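Local coordinates for protein MTH0777 (Methanothermobacter thermautotrophicus, PDB 1KJN) that is of unknown function but belongs to the DUF1890 family and folds as a three-layer alpha/beta protein around a parallel sheet, at residues A[106-118]-A[131-145]. Sequence-based numbering, arbitrary orientation.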
loop_
_atom_site.group_PDB
_atom_site.type_symbol
_atom_site.label_atom_id
_atom_site.label_comp_id
_atom_site.label_asym_id
_atom_site.label_seq_id
_atom_site.Cartn_x
_atom_site.Cartn_y
_atom_site.Cartn_z
ATOM N N THR A 106 -3.874 19.941 -13.908
ATOM C CA THR A 106 -2.982 18.816 -13.684
ATOM C C THR A 106 -2.090 18.938 -12.445
ATOM O O THR A 106 -1.618 20.026 -12.111
ATOM C CB THR A 106 -2.087 18.641 -14.924
ATOM O OG1 THR A 106 -2.919 18.505 -16.089
ATOM C CG2 THR A 106 -1.180 17.420 -14.778
ATOM N N LEU A 107 -1.799 17.794 -11.829
ATOM C CA LEU A 107 -0.977 17.753 -10.635
ATOM C C LEU A 107 0.079 16.673 -10.691
ATOM O O LEU A 107 -0.219 15.502 -10.954
ATOM C CB LEU A 107 -1.849 17.542 -9.391
ATOM C CG LEU A 107 -1.087 17.296 -8.083
ATOM C CD1 LEU A 107 -0.266 18.525 -7.711
ATOM C CD2 LEU A 107 -2.043 16.917 -6.958
ATOM N N ALA A 108 1.321 17.076 -10.444
ATOM C CA ALA A 108 2.433 16.143 -10.426
ATOM C C ALA A 108 2.861 15.969 -8.986
ATOM O O ALA A 108 3.050 16.959 -8.280
ATOM C CB ALA A 108 3.568 16.672 -11.223
ATOM N N ILE A 109 2.988 14.715 -8.548
ATOM C CA ILE A 109 3.422 14.401 -7.184
ATOM C C ILE A 109 4.760 13.670 -7.377
ATOM O O ILE A 109 4.819 12.499 -7.794
ATOM C CB ILE A 109 2.369 13.541 -6.454
ATOM C CG1 ILE A 109 1.115 14.392 -6.201
ATOM C CG2 ILE A 109 2.924 12.984 -5.128
ATOM C CD1 ILE A 109 -0.087 13.634 -5.669
ATOM N N ILE A 110 5.826 14.432 -7.182
ATOM C CA ILE A 110 7.188 13.969 -7.371
ATOM C C ILE A 110 7.863 13.538 -6.085
ATOM O O ILE A 110 7.864 14.275 -5.104
ATOM C CB ILE A 110 8.011 15.074 -8.054
ATOM C CG1 ILE A 110 7.345 15.427 -9.394
ATOM C CG2 ILE A 110 9.479 14.652 -8.190
ATOM C CD1 ILE A 110 7.986 16.576 -10.152
ATOM N N PHE A 111 8.465 12.350 -6.109
ATOM C CA PHE A 111 9.126 11.839 -4.925
ATOM C C PHE A 111 10.286 10.901 -5.188
ATOM O O PHE A 111 10.276 10.106 -6.126
ATOM C CB PHE A 111 8.112 11.161 -3.999
ATOM C CG PHE A 111 7.450 9.955 -4.598
ATOM C CD1 PHE A 111 6.445 10.097 -5.557
ATOM C CD2 PHE A 111 7.847 8.675 -4.224
ATOM C CE1 PHE A 111 5.844 8.979 -6.143
ATOM C CE2 PHE A 111 7.259 7.550 -4.800
ATOM C CZ PHE A 111 6.253 7.701 -5.764
ATOM N N ASP A 112 11.287 11.014 -4.323
ATOM C CA ASP A 112 12.490 10.203 -4.341
ATOM C C ASP A 112 13.270 10.666 -3.102
ATOM O O ASP A 112 13.077 11.789 -2.630
ATOM C CB ASP A 112 13.295 10.464 -5.620
ATOM C CG ASP A 112 14.430 9.472 -5.803
ATOM O OD1 ASP A 112 14.242 8.481 -6.529
ATOM O OD2 ASP A 112 15.508 9.682 -5.219
ATOM N N ARG A 113 14.129 9.815 -2.557
ATOM C CA ARG A 113 14.905 10.213 -1.379
ATOM C C ARG A 113 16.079 11.119 -1.726
ATOM O O ARG A 113 16.552 11.884 -0.893
ATOM C CB ARG A 113 15.384 8.989 -0.601
ATOM C CG ARG A 113 14.289 8.374 0.254
ATOM C CD ARG A 113 13.785 9.346 1.323
ATOM N NE ARG A 113 14.776 9.556 2.375
ATOM C CZ ARG A 113 14.593 10.316 3.453
ATOM N NH1 ARG A 113 13.447 10.963 3.643
ATOM N NH2 ARG A 113 15.565 10.423 4.351
ATOM N N ASP A 114 16.527 11.043 -2.969
ATOM C CA ASP A 114 17.647 11.848 -3.434
ATOM C C ASP A 114 17.120 13.204 -3.912
ATOM O O ASP A 114 16.338 13.272 -4.864
ATOM C CB ASP A 114 18.352 11.103 -4.585
ATOM C CG ASP A 114 19.669 11.762 -5.024
ATOM O OD1 ASP A 114 19.784 13.005 -5.003
ATOM O OD2 ASP A 114 20.596 11.018 -5.421
ATOM N N ALA A 115 17.558 14.276 -3.247
ATOM C CA ALA A 115 17.159 15.642 -3.609
ATOM C C ALA A 115 17.535 16.011 -5.053
ATOM O O ALA A 115 16.796 16.729 -5.721
ATOM C CB ALA A 115 17.775 16.644 -2.640
ATOM N N ASP A 116 18.676 15.517 -5.532
ATOM C CA ASP A 116 19.129 15.794 -6.895
ATOM C C ASP A 116 18.170 15.200 -7.910
ATOM O O ASP A 116 17.789 15.859 -8.872
ATOM C CB ASP A 116 20.541 15.237 -7.144
ATOM C CG ASP A 116 21.606 15.931 -6.306
ATOM O OD1 ASP A 116 21.469 17.150 -6.047
ATOM O OD2 ASP A 116 22.585 15.255 -5.907
ATOM N N VAL A 117 17.787 13.947 -7.685
ATOM C CA VAL A 117 16.861 13.264 -8.571
ATOM C C VAL A 117 15.540 14.033 -8.581
ATOM O O VAL A 117 14.955 14.237 -9.643
ATOM C CB VAL A 117 16.624 11.800 -8.131
ATOM C CG1 VAL A 117 15.573 11.144 -9.015
ATOM C CG2 VAL A 117 17.932 11.017 -8.178
ATOM N N LEU A 118 15.100 14.500 -7.413
ATOM C CA LEU A 118 13.855 15.258 -7.346
ATOM C C LEU A 118 13.978 16.504 -8.188
ATOM O O LEU A 118 13.048 16.859 -8.912
ATOM C CB LEU A 118 13.529 15.688 -5.916
ATOM C CG LEU A 118 13.200 14.565 -4.955
ATOM C CD1 LEU A 118 12.652 15.130 -3.676
ATOM C CD2 LEU A 118 12.181 13.692 -5.602
ATOM N N ALA A 131 1.640 22.431 -14.876
ATOM C CA ALA A 131 1.068 21.671 -13.776
ATOM C C ALA A 131 1.514 22.123 -12.408
ATOM O O ALA A 131 2.636 22.590 -12.232
ATOM C CB ALA A 131 1.391 20.190 -13.946
ATOM N N GLU A 132 0.626 21.942 -11.436
ATOM C CA GLU A 132 0.923 22.275 -10.061
ATOM C C GLU A 132 1.807 21.108 -9.592
ATOM O O GLU A 132 1.561 19.949 -9.949
ATOM C CB GLU A 132 -0.372 22.335 -9.252
ATOM C CG GLU A 132 -0.373 23.399 -8.162
ATOM C CD GLU A 132 -0.646 24.790 -8.707
ATOM O OE1 GLU A 132 -1.728 25.001 -9.304
ATOM O OE2 GLU A 132 0.216 25.673 -8.528
ATOM N N ILE A 133 2.835 21.415 -8.810
ATOM C CA ILE A 133 3.782 20.413 -8.341
ATOM C C ILE A 133 3.901 20.223 -6.823
ATOM O O ILE A 133 3.990 21.193 -6.056
ATOM C CB ILE A 133 5.195 20.742 -8.883
ATOM C CG1 ILE A 133 5.180 20.765 -10.414
ATOM C CG2 ILE A 133 6.223 19.735 -8.362
ATOM C CD1 ILE A 133 6.461 21.280 -11.040
ATOM N N ILE A 134 3.881 18.963 -6.400
ATOM C CA ILE A 134 4.077 18.597 -4.994
ATOM C C ILE A 134 5.297 17.697 -5.023
ATOM O O ILE A 134 5.302 16.676 -5.725
ATOM C CB ILE A 134 2.899 17.795 -4.402
ATOM C CG1 ILE A 134 1.721 18.721 -4.120
ATOM C CG2 ILE A 134 3.322 17.135 -3.076
ATOM C CD1 ILE A 134 0.492 17.985 -3.654
ATOM N N ALA A 135 6.346 18.084 -4.315
ATOM C CA ALA A 135 7.554 17.275 -4.295
ATOM C C ALA A 135 8.078 17.044 -2.884
ATOM O O ALA A 135 7.949 17.906 -2.008
ATOM C CB ALA A 135 8.621 17.914 -5.164
ATOM N N ALA A 136 8.641 15.861 -2.656
ATOM C CA ALA A 136 9.196 15.517 -1.345
ATOM C C ALA A 136 10.141 14.316 -1.387
ATOM O O ALA A 136 9.984 13.395 -2.200
ATOM C CB ALA A 136 8.075 15.269 -0.344
ATOM N N ARG A 137 11.141 14.358 -0.516
ATOM C CA ARG A 137 12.121 13.290 -0.384
ATOM C C ARG A 137 11.485 12.235 0.526
ATOM O O ARG A 137 11.603 12.296 1.751
ATOM C CB ARG A 137 13.414 13.833 0.249
ATOM C CG ARG A 137 14.198 14.809 -0.633
ATOM C CD ARG A 137 15.285 15.586 0.144
ATOM N NE ARG A 137 14.707 16.605 1.023
ATOM C CZ ARG A 137 14.834 16.635 2.348
ATOM N NH1 ARG A 137 15.536 15.700 2.985
ATOM N NH2 ARG A 137 14.220 17.586 3.043
ATOM N N ALA A 138 10.785 11.278 -0.069
ATOM C CA ALA A 138 10.131 10.246 0.721
ATOM C C ALA A 138 10.199 8.876 0.070
ATOM O O ALA A 138 9.996 8.737 -1.143
ATOM C CB ALA A 138 8.654 10.625 0.978
ATOM N N HIS A 139 10.436 7.864 0.894
ATOM C CA HIS A 139 10.488 6.497 0.415
ATOM C C HIS A 139 9.494 5.613 1.169
ATOM O O HIS A 139 8.620 5.004 0.557
ATOM C CB HIS A 139 11.888 5.928 0.560
ATOM C CG HIS A 139 12.000 4.509 0.111
ATOM N ND1 HIS A 139 11.949 3.442 0.992
ATOM C CD2 HIS A 139 12.139 3.968 -1.123
ATOM C CE1 HIS A 139 12.049 2.314 0.316
ATOM N NE2 HIS A 139 12.165 2.603 -0.973
ATOM N N HIS A 140 9.637 5.526 2.489
ATOM C CA HIS A 140 8.736 4.701 3.284
ATOM C C HIS A 140 7.769 5.453 4.188
ATOM O O HIS A 140 6.722 4.924 4.519
ATOM C CB HIS A 140 9.505 3.627 4.068
ATOM C CG HIS A 140 10.794 4.107 4.648
ATOM N ND1 HIS A 140 11.912 4.351 3.876
ATOM C CD2 HIS A 140 11.146 4.408 5.921
ATOM C CE1 HIS A 140 12.893 4.785 4.646
ATOM N NE2 HIS A 140 12.453 4.828 5.895
ATOM N N ASN A 141 8.103 6.686 4.561
ATOM C CA ASN A 141 7.222 7.495 5.411
ATOM C C ASN A 141 6.411 8.406 4.490
ATOM O O ASN A 141 6.948 9.305 3.845
ATOM C CB ASN A 141 8.033 8.334 6.410
ATOM C CG ASN A 141 7.147 9.146 7.372
ATOM O OD1 ASN A 141 5.932 9.225 7.210
ATOM N ND2 ASN A 141 7.769 9.720 8.404
ATOM N N PRO A 142 5.090 8.221 4.464
ATOM C CA PRO A 142 4.218 9.034 3.610
ATOM C C PRO A 142 3.936 10.442 4.126
ATOM O O PRO A 142 3.557 11.313 3.346
ATOM C CB PRO A 142 2.936 8.227 3.599
ATOM C CG PRO A 142 2.868 7.742 5.027
ATOM C CD PRO A 142 4.302 7.318 5.315
ATOM N N ALA A 143 4.140 10.660 5.425
ATOM C CA ALA A 143 3.839 11.941 6.074
ATOM C C ALA A 143 4.115 13.239 5.329
ATOM O O ALA A 143 3.190 13.998 5.106
ATOM C CB ALA A 143 4.413 11.989 7.488
ATOM N N PRO A 144 5.348 13.467 4.844
ATOM C CA PRO A 144 5.641 14.723 4.124
ATOM C C PRO A 144 4.697 14.953 2.953
ATOM O O PRO A 144 4.119 16.043 2.792
ATOM C CB PRO A 144 7.060 14.514 3.592
ATOM C CG PRO A 144 7.628 13.451 4.464
ATOM C CD PRO A 144 6.488 12.543 4.769
ATOM N N LEU A 145 4.562 13.924 2.120
ATOM C CA LEU A 145 3.692 14.005 0.964
ATOM C C LEU A 145 2.250 14.139 1.381
ATOM O O LEU A 145 1.515 14.938 0.805
ATOM C CB LEU A 145 3.852 12.768 0.070
ATOM C CG LEU A 145 5.185 12.702 -0.685
ATOM C CD1 LEU A 145 5.404 11.314 -1.225
ATOM C CD2 LEU A 145 5.182 13.731 -1.817
#
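R113 reaches past the ends of two parallel strands to give its NH1 to the carbonyl O of R137, 3.0 Å away. Its chain is bent at both chi2 and chi3, which curls the guanidinium back onto 131-145. The bond is angled, with NH1 above the carbonyl plane rather than on a lone pair. On the way, R113 CG packs 3.4 Å from H139 CB, the two side chains crossing at about a right angle. R137 lies against the first turn of helix 115-128: its CG meets L118 CD1 at 3.4 Å and its CD meets A115 CB. D114 caps that helix, its OD1 accepting from D116 N.

Before these turns, strands 106-111 and 132-136 run parallel, their short axes 15° apart in direction. E132 O takes A108 N, A108 O takes I134 N, and I134 O takes I110 N at 2.7 Å; D112 N to A136 O is a weak last rung. On one face, L107 turns CD1 to 3.2 Å from E132 O and on to I134 CG1. Further along, L145 CD1 lies 3.9 Å from F111 CB, while its other methyl, CD2, meets I109 CG2. With CG between its backbone N and carbonyl carbon (chi1 63°), the F111 ring leads away from strand 132-136 and meets A138 O at its edge, near the ring plane. On the other face, I110 CD1 touches I133 CG2 at 4.0 Å.

This is a beta-alpha-beta crossover: helix 115-128 covers the I110 and I133 face, helix 143-153 packs across the L107 and I134 face, and strand 81-86 flanks 105-111, leaving 132-136 outermost within the chain.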